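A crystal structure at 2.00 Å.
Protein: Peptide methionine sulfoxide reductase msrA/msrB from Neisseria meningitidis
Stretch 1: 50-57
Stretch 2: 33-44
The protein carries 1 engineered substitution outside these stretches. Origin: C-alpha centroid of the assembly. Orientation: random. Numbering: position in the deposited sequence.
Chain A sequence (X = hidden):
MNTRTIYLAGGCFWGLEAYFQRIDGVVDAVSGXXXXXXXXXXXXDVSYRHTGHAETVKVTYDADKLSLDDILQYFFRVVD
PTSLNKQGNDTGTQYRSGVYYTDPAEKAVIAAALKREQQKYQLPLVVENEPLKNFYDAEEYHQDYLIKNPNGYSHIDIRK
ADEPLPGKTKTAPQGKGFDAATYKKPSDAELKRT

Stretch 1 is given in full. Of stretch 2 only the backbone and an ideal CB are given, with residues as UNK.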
ATOM      1  N   HIS A  50      -6.572  19.160   1.765  1.00 22.38           N
ATOM      2  CA  HIS A  50      -5.760  18.930   0.577  1.00 23.40           C
ATOM      3  C   HIS A  50      -4.240  18.987   0.732  1.00 22.20           C
ATOM      4  O   HIS A  50      -3.561  19.689  -0.015  1.00 21.79           O
ATOM      5  CB  HIS A  50      -6.206  19.910  -0.511  1.00 29.88           C
ATOM      6  CG  HIS A  50      -7.632  19.727  -0.929  1.00 34.86           C
ATOM      7  ND1 HIS A  50      -8.022  18.773  -1.844  1.00 37.49           N
ATOM      8  CD2 HIS A  50      -8.769  20.333  -0.510  1.00 37.16           C
ATOM      9  CE1 HIS A  50      -9.337  18.799  -1.972  1.00 40.18           C
ATOM     10  NE2 HIS A  50      -9.815  19.737  -1.172  1.00 39.89           N
ATOM     11  N   THR A  51      -3.700  18.239   1.687  1.00 19.42           N
ATOM     12  CA  THR A  51      -2.260  18.224   1.883  1.00 17.86           C
ATOM     13  C   THR A  51      -1.569  17.399   0.781  1.00 17.55           C
ATOM     14  O   THR A  51      -0.355  17.498   0.596  1.00 16.45           O
ATOM     15  CB  THR A  51      -1.896  17.658   3.263  1.00 18.19           C
ATOM     16  OG1 THR A  51      -2.492  16.368   3.421  1.00 17.60           O
ATOM     17  CG2 THR A  51      -2.383  18.583   4.369  1.00 20.19           C
ATOM     18  N   GLY A  52      -2.349  16.583   0.070  1.00 15.29           N
ATOM     19  CA  GLY A  52      -1.817  15.783  -1.027  1.00 15.71           C
ATOM     20  C   GLY A  52      -1.235  14.410  -0.733  1.00 15.69           C
ATOM     21  O   GLY A  52      -0.766  13.729  -1.648  1.00 15.16           O
ATOM     22  N   HIS A  53      -1.258  13.997   0.529  1.00 14.33           N
ATOM     23  CA  HIS A  53      -0.719  12.698   0.936  1.00 14.37           C
ATOM     24  C   HIS A  53      -1.572  11.543   0.442  1.00 14.17           C
ATOM     25  O   HIS A  53      -2.778  11.679   0.259  1.00 14.89           O
ATOM     26  CB  HIS A  53      -0.650  12.604   2.468  1.00 13.16           C
ATOM     27  CG  HIS A  53       0.226  13.633   3.102  1.00 14.20           C
ATOM     28  ND1 HIS A  53       1.522  13.370   3.490  1.00 15.03           N
ATOM     29  CD2 HIS A  53      -0.003  14.932   3.407  1.00 11.33           C
ATOM     30  CE1 HIS A  53       2.053  14.462   4.010  1.00 12.96           C
ATOM     31  NE2 HIS A  53       1.147  15.423   3.971  1.00 15.46           N
ATOM     32  N   ALA A  54      -0.938  10.394   0.257  1.00 13.19           N
ATOM     33  CA  ALA A  54      -1.641   9.193  -0.171  1.00 11.74           C
ATOM     34  C   ALA A  54      -1.769   8.282   1.050  1.00 13.33           C
ATOM     35  O   ALA A  54      -0.830   8.176   1.847  1.00 12.84           O
ATOM     36  CB  ALA A  54      -0.843   8.488  -1.247  1.00 11.18           C
ATOM     37  N   GLU A  55      -2.925   7.644   1.225  1.00 14.56           N
ATOM     38  CA  GLU A  55      -3.063   6.723   2.343  1.00 15.89           C
ATOM     39  C   GLU A  55      -2.144   5.575   1.951  1.00 15.82           C
ATOM     40  O   GLU A  55      -2.288   4.971   0.886  1.00 14.76           O
ATOM     41  CB  GLU A  55      -4.520   6.293   2.521  1.00 16.46           C
ATOM     42  CG  GLU A  55      -5.297   7.327   3.344  1.00 19.14           C
ATOM     43  CD  GLU A  55      -6.729   6.935   3.627  1.00 21.09           C
ATOM     44  OE1 GLU A  55      -7.003   5.727   3.785  1.00 22.31           O
ATOM     45  OE2 GLU A  55      -7.583   7.846   3.712  1.00 21.39           O
ATOM     46  N   THR A  56      -1.176   5.307   2.815  1.00 14.50           N
ATOM     47  CA  THR A  56      -0.154   4.309   2.544  1.00 15.10           C
ATOM     48  C   THR A  56       0.062   3.361   3.713  1.00 15.76           C
ATOM     49  O   THR A  56      -0.206   3.703   4.864  1.00 16.10           O
ATOM     50  CB  THR A  56       1.186   5.040   2.229  1.00 15.24           C
ATOM     51  OG1 THR A  56       0.983   5.951   1.137  1.00 15.10           O
ATOM     52  CG2 THR A  56       2.287   4.054   1.878  1.00 14.89           C
ATOM     53  N   VAL A  57       0.540   2.162   3.405  1.00 15.30           N
ATOM     54  CA  VAL A  57       0.821   1.174   4.431  1.00 15.23           C
ATOM     55  C   VAL A  57       2.305   0.843   4.352  1.00 15.50           C
ATOM     56  O   VAL A  57       2.789   0.383   3.317  1.00 14.08           O
ATOM     57  CB  VAL A  57       0.007  -0.124   4.223  1.00 14.88           C
ATOM     58  CG1 VAL A  57       0.409  -1.159   5.258  1.00 16.46           C
ATOM     59  CG2 VAL A  57      -1.485   0.167   4.335  1.00 13.50           C
ATOM     60  N   UNK A  33       0.383   8.419   6.100  1.00 13.93           N
ATOM     61  CA  UNK A  33       0.196   9.366   5.002  1.00 14.26           C
ATOM     62  C   UNK A  33       1.546   9.606   4.337  1.00 15.02           C
ATOM     63  O   UNK A  33       2.495  10.043   4.993  1.00 13.18           O
ATOM     64  CB  UNK A  33      -0.412  10.680   5.497  1.00 14.26           C
ATOM     65  N   UNK A  34       1.627   9.345   3.035  1.00 15.70           N
ATOM     66  CA  UNK A  34       2.891   9.485   2.323  1.00 14.52           C
ATOM     67  C   UNK A  34       2.905  10.433   1.140  1.00 15.03           C
ATOM     68  O   UNK A  34       1.881  10.674   0.498  1.00 14.70           O
ATOM     69  CB  UNK A  34       3.331   8.104   1.832  1.00 14.52           C
ATOM     70  N   UNK A  35       4.100  10.943   0.852  1.00 14.38           N
ATOM     71  CA  UNK A  35       4.341  11.842  -0.270  1.00 13.16           C
ATOM     72  C   UNK A  35       3.332  12.972  -0.411  1.00 12.76           C
ATOM     73  O   UNK A  35       2.739  13.167  -1.472  1.00 13.53           O
ATOM     74  CB  UNK A  35       4.359  11.031  -1.568  1.00 13.16           C
ATOM     75  N   UNK A  36       3.142  13.711   0.676  1.00 12.60           N
ATOM     76  CA  UNK A  36       2.240  14.839   0.656  1.00 14.60           C
ATOM     77  C   UNK A  36       3.087  16.098   0.594  1.00 17.25           C
ATOM     78  O   UNK A  36       4.312  16.023   0.454  1.00 17.36           O
ATOM     79  CB  UNK A  36       1.313  14.841   1.874  1.00 14.60           C
ATOM     80  N   UNK A  37       2.450  17.253   0.730  1.00 18.38           N
ATOM     81  CA  UNK A  37       3.154  18.521   0.656  1.00 19.41           C
ATOM     82  C   UNK A  37       3.492  19.097   2.020  1.00 21.38           C
ATOM     83  O   UNK A  37       4.194  20.106   2.121  1.00 20.71           O
ATOM     84  CB  UNK A  37       2.316  19.531  -0.131  1.00 19.41           C
ATOM     85  N   UNK A  38       2.999  18.458   3.072  1.00 20.85           N
ATOM     86  CA  UNK A  38       3.249  18.953   4.419  1.00 22.83           C
ATOM     87  C   UNK A  38       3.797  17.877   5.333  1.00 23.45           C
ATOM     88  O   UNK A  38       3.770  16.689   5.008  1.00 24.37           O
ATOM     89  CB  UNK A  38       1.963  19.529   5.016  1.00 22.83           C
ATOM     90  N   UNK A  39       4.284  18.303   6.491  1.00 24.56           N
ATOM     91  CA  UNK A  39       4.826  17.375   7.467  1.00 26.72           C
ATOM     92  C   UNK A  39       3.821  17.142   8.594  1.00 25.94           C
ATOM     93  O   UNK A  39       3.047  18.031   8.944  1.00 26.34           O
ATOM     94  CB  UNK A  39       6.150  17.900   8.027  1.00 26.72           C
ATOM     95  N   UNK A  40       3.827  15.931   9.137  1.00 23.27           N
ATOM     96  CA  UNK A  40       2.944  15.566  10.239  1.00 23.74           C
ATOM     97  C   UNK A  40       1.458  15.867  10.039  1.00 22.95           C
ATOM     98  O   UNK A  40       0.827  16.480  10.898  1.00 22.49           O
ATOM     99  CB  UNK A  40       3.419  16.286  11.503  1.00 23.74           C
ATOM    100  N   UNK A  41       0.872  15.437   8.912  1.00 21.23           N
ATOM    101  CA  UNK A  41      -0.553  15.730   8.736  1.00 20.29           C
ATOM    102  C   UNK A  41      -1.445  14.843   9.604  1.00 21.63           C
ATOM    103  O   UNK A  41      -1.031  13.769  10.053  1.00 20.71           O
ATOM    104  CB  UNK A  41      -0.941  15.562   7.265  1.00 20.29           C
ATOM    105  N   UNK A  42      -2.670  15.306   9.839  1.00 20.62           N
ATOM    106  CA  UNK A  42      -3.651  14.554  10.609  1.00 20.10           C
ATOM    107  C   UNK A  42      -4.597  13.939   9.578  1.00 20.61           C
ATOM    108  O   UNK A  42      -4.547  14.292   8.395  1.00 19.57           O
ATOM    109  CB  UNK A  42      -4.390  15.433  11.620  1.00 20.10           C
ATOM    110  N   UNK A  43      -5.455  13.024  10.015  1.00 20.26           N
ATOM    111  CA  UNK A  43      -6.403  12.410   9.099  1.00 20.73           C
ATOM    112  C   UNK A  43      -7.233  13.511   8.436  1.00 20.77           C
ATOM    113  O   UNK A  43      -7.506  13.467   7.233  1.00 19.57           O
ATOM    114  CB  UNK A  43      -7.300  11.408   9.828  1.00 20.73           C
ATOM    115  N   UNK A  44      -7.625  14.504   9.231  1.00 19.98           N
ATOM    116  CA  UNK A  44      -8.423  15.618   8.727  1.00 20.92           C
ATOM    117  C   UNK A  44      -7.643  16.493   7.747  1.00 20.32           C
ATOM    118  O   UNK A  44      -8.222  17.047   6.813  1.00 19.36           O
ATOM    119  CB  UNK A  44      -8.924  16.470   9.895  1.00 20.92           C
TER

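Position 33 pairs with Glu 55 in an antiparallel, non-hydrogen-bonded bridge, its CB on the same sheet face as the Glu 55 side chain and 3.6 Å (ideal CB) from His 53 CB. Extended backbone and a carbon neighbour suit a beta-branched or aromatic residue. It is Tyr 33, which packs against His 53 CB.

Position 34 forms the hydrogen-bonded pair with Ala 54: its N donates to Ala 54 O (3.0 Å), and its O accepts from Ala 54 N (2.8 Å). Its ideal CB lies 3.3 Å from Thr 56 OG1, already tight, so a small residue fits best. Ala 34 is deposited.

Position 35 has left-handed angles (46/53) and a CB pointing away; Asn, Asp or Gly would be at ease. Asn 35 bonds elsewhere in the structure.

Position 36 leaves no choice. An ideal CB would sit 2.0 Å from His 53 CD2, a clash, so glycine is required. Gly 36 lays its CA flat over the imidazole, 3.2 Å from the ring centroid and 8° off the normal, a CH-pi contact.

At position 37 the backbone does the work: its N donates to Thr 51 O at 2.8 Å. The sideways CB (ideal) lies 3.4 Å from Thr 51 O, and several polar side chains could sit there. Asn 37 places OD1 3.5 Å from water 1, a weak bond, and that water also donates to His 50 O, at 3.0 Å.

Position 38 has its CB sideways, 4.3 Å (ideal CB) from His 53 NE2. A short hydroxyl residue, Ser or Thr, could reach that nitrogen. Thr 38 hydrogen-bonds through OG1 to His 53 NE2 at 3.3 Å.

Positions 39 and 40 point away and ask little of stretch 1; the left-handed 51/51 at 40 favours Asn or Gly. They are Lys 39 and Asn 40.

Position 41 points toward the imidazole, with phi -75, which proline accepts; a compact aliphatic would also suit. Pro 41 sets CG 3.5 Å from the His 53 ring centroid, over the face opposite Gly 36, so the ring is sandwiched.

Position 42 precedes a helix and suits Ser, Thr, Asp or Asn; Ser 42 caps a backbone N just beyond the stretch.

Position 43 points away, yet a long side chain could return toward Glu 55. Tyr 43 does: its OH donates to water 2 (2.9 Å), which donates to Glu 55 OE2 (2.6 Å).

Position 44, out of reach, tolerates any helix former; it is Glu 44.

Stretch 2 (33-44) YANGNTKNPSYE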
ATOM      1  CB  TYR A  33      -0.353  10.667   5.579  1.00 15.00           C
ATOM      2  CG  TYR A  33      -1.472  10.424   6.570  1.00 16.72           C
ATOM      3  CD1 TYR A  33      -2.706   9.939   6.142  1.00 15.82           C
ATOM      4  CD2 TYR A  33      -1.287  10.644   7.942  1.00 17.83           C
ATOM      5  CE1 TYR A  33      -3.729   9.678   7.042  1.00 16.75           C
ATOM      6  CE2 TYR A  33      -2.309  10.383   8.856  1.00 17.78           C
ATOM      7  CZ  TYR A  33      -3.526   9.901   8.395  1.00 19.68           C
ATOM      8  OH  TYR A  33      -4.557   9.651   9.272  1.00 20.88           O
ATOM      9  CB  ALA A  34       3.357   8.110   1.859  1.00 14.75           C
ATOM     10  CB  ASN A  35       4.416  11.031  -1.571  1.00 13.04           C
ATOM     11  CG  ASN A  35       5.696  10.207  -1.677  1.00 15.85           C
ATOM     12  OD1 ASN A  35       6.416  10.021  -0.692  1.00 12.95           O
ATOM     13  ND2 ASN A  35       5.975   9.698  -2.873  1.00 13.87           N
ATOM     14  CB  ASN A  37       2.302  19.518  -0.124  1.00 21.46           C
ATOM     15  CG  ASN A  37       2.028  19.060  -1.540  1.00 22.08           C
ATOM     16  OD1 ASN A  37       0.947  19.291  -2.079  1.00 25.38           O
ATOM     17  ND2 ASN A  37       3.011  18.419  -2.154  1.00 22.35           N
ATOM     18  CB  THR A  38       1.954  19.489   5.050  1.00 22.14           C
ATOM     19  OG1 THR A  38       1.067  18.395   5.313  1.00 25.36           O
ATOM     20  CG2 THR A  38       1.267  20.453   4.107  1.00 23.29           C
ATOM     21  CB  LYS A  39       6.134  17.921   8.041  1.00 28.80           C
ATOM     22  CG  LYS A  39       7.201  18.141   6.988  1.00 32.38           C
ATOM     23  CD  LYS A  39       8.568  18.336   7.613  1.00 35.12           C
ATOM     24  CE  LYS A  39       9.655  18.239   6.555  1.00 36.26           C
ATOM     25  NZ  LYS A  39      11.003  18.160   7.167  1.00 38.84           N
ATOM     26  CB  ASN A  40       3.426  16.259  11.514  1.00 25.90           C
ATOM     27  CG  ASN A  40       4.863  15.924  11.846  1.00 28.06           C
ATOM     28  OD1 ASN A  40       5.208  14.761  12.059  1.00 28.71           O
ATOM     29  ND2 ASN A  40       5.716  16.945  11.886  1.00 28.63           N
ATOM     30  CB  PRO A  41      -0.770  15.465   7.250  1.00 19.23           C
ATOM     31  CG  PRO A  41       0.142  14.297   7.010  1.00 19.74           C
ATOM     32  CD  PRO A  41       1.410  14.725   7.738  1.00 19.51           C
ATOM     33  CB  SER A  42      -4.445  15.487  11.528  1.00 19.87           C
ATOM     34  OG  SER A  42      -5.200  16.425  10.771  1.00 18.99           O
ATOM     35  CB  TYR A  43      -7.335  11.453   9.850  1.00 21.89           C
ATOM     36  CG  TYR A  43      -8.321  10.759   8.939  1.00 22.58           C
ATOM     37  CD1 TYR A  43      -7.899   9.782   8.032  1.00 22.84           C
ATOM     38  CD2 TYR A  43      -9.669  11.108   8.951  1.00 21.89           C
ATOM     39  CE1 TYR A  43      -8.796   9.175   7.160  1.00 23.33           C
ATOM     40  CE2 TYR A  43     -10.572  10.511   8.085  1.00 25.24           C
ATOM     41  CZ  TYR A  43     -10.132   9.547   7.191  1.00 23.66           C
ATOM     42  OH  TYR A  43     -11.028   8.987   6.313  1.00 27.39           O
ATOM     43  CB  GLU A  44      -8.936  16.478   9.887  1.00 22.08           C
ATOM     44  CG  GLU A  44      -9.929  15.787  10.813  1.00 25.16           C
ATOM     45  CD  GLU A  44      -9.329  14.608  11.550  1.00 27.97           C
ATOM     46  OE1 GLU A  44      -8.165  14.714  11.994  1.00 27.99           O
ATOM     47  OE2 GLU A  44     -10.029  13.581  11.695  1.00 28.88           O
TER
HETATM   48  O   HOH W   1      -0.963  21.128   0.153  1.00 38.36           O
HETATM   49  O   HOH W   2     -10.113   7.437   4.097  1.00 25.44           O
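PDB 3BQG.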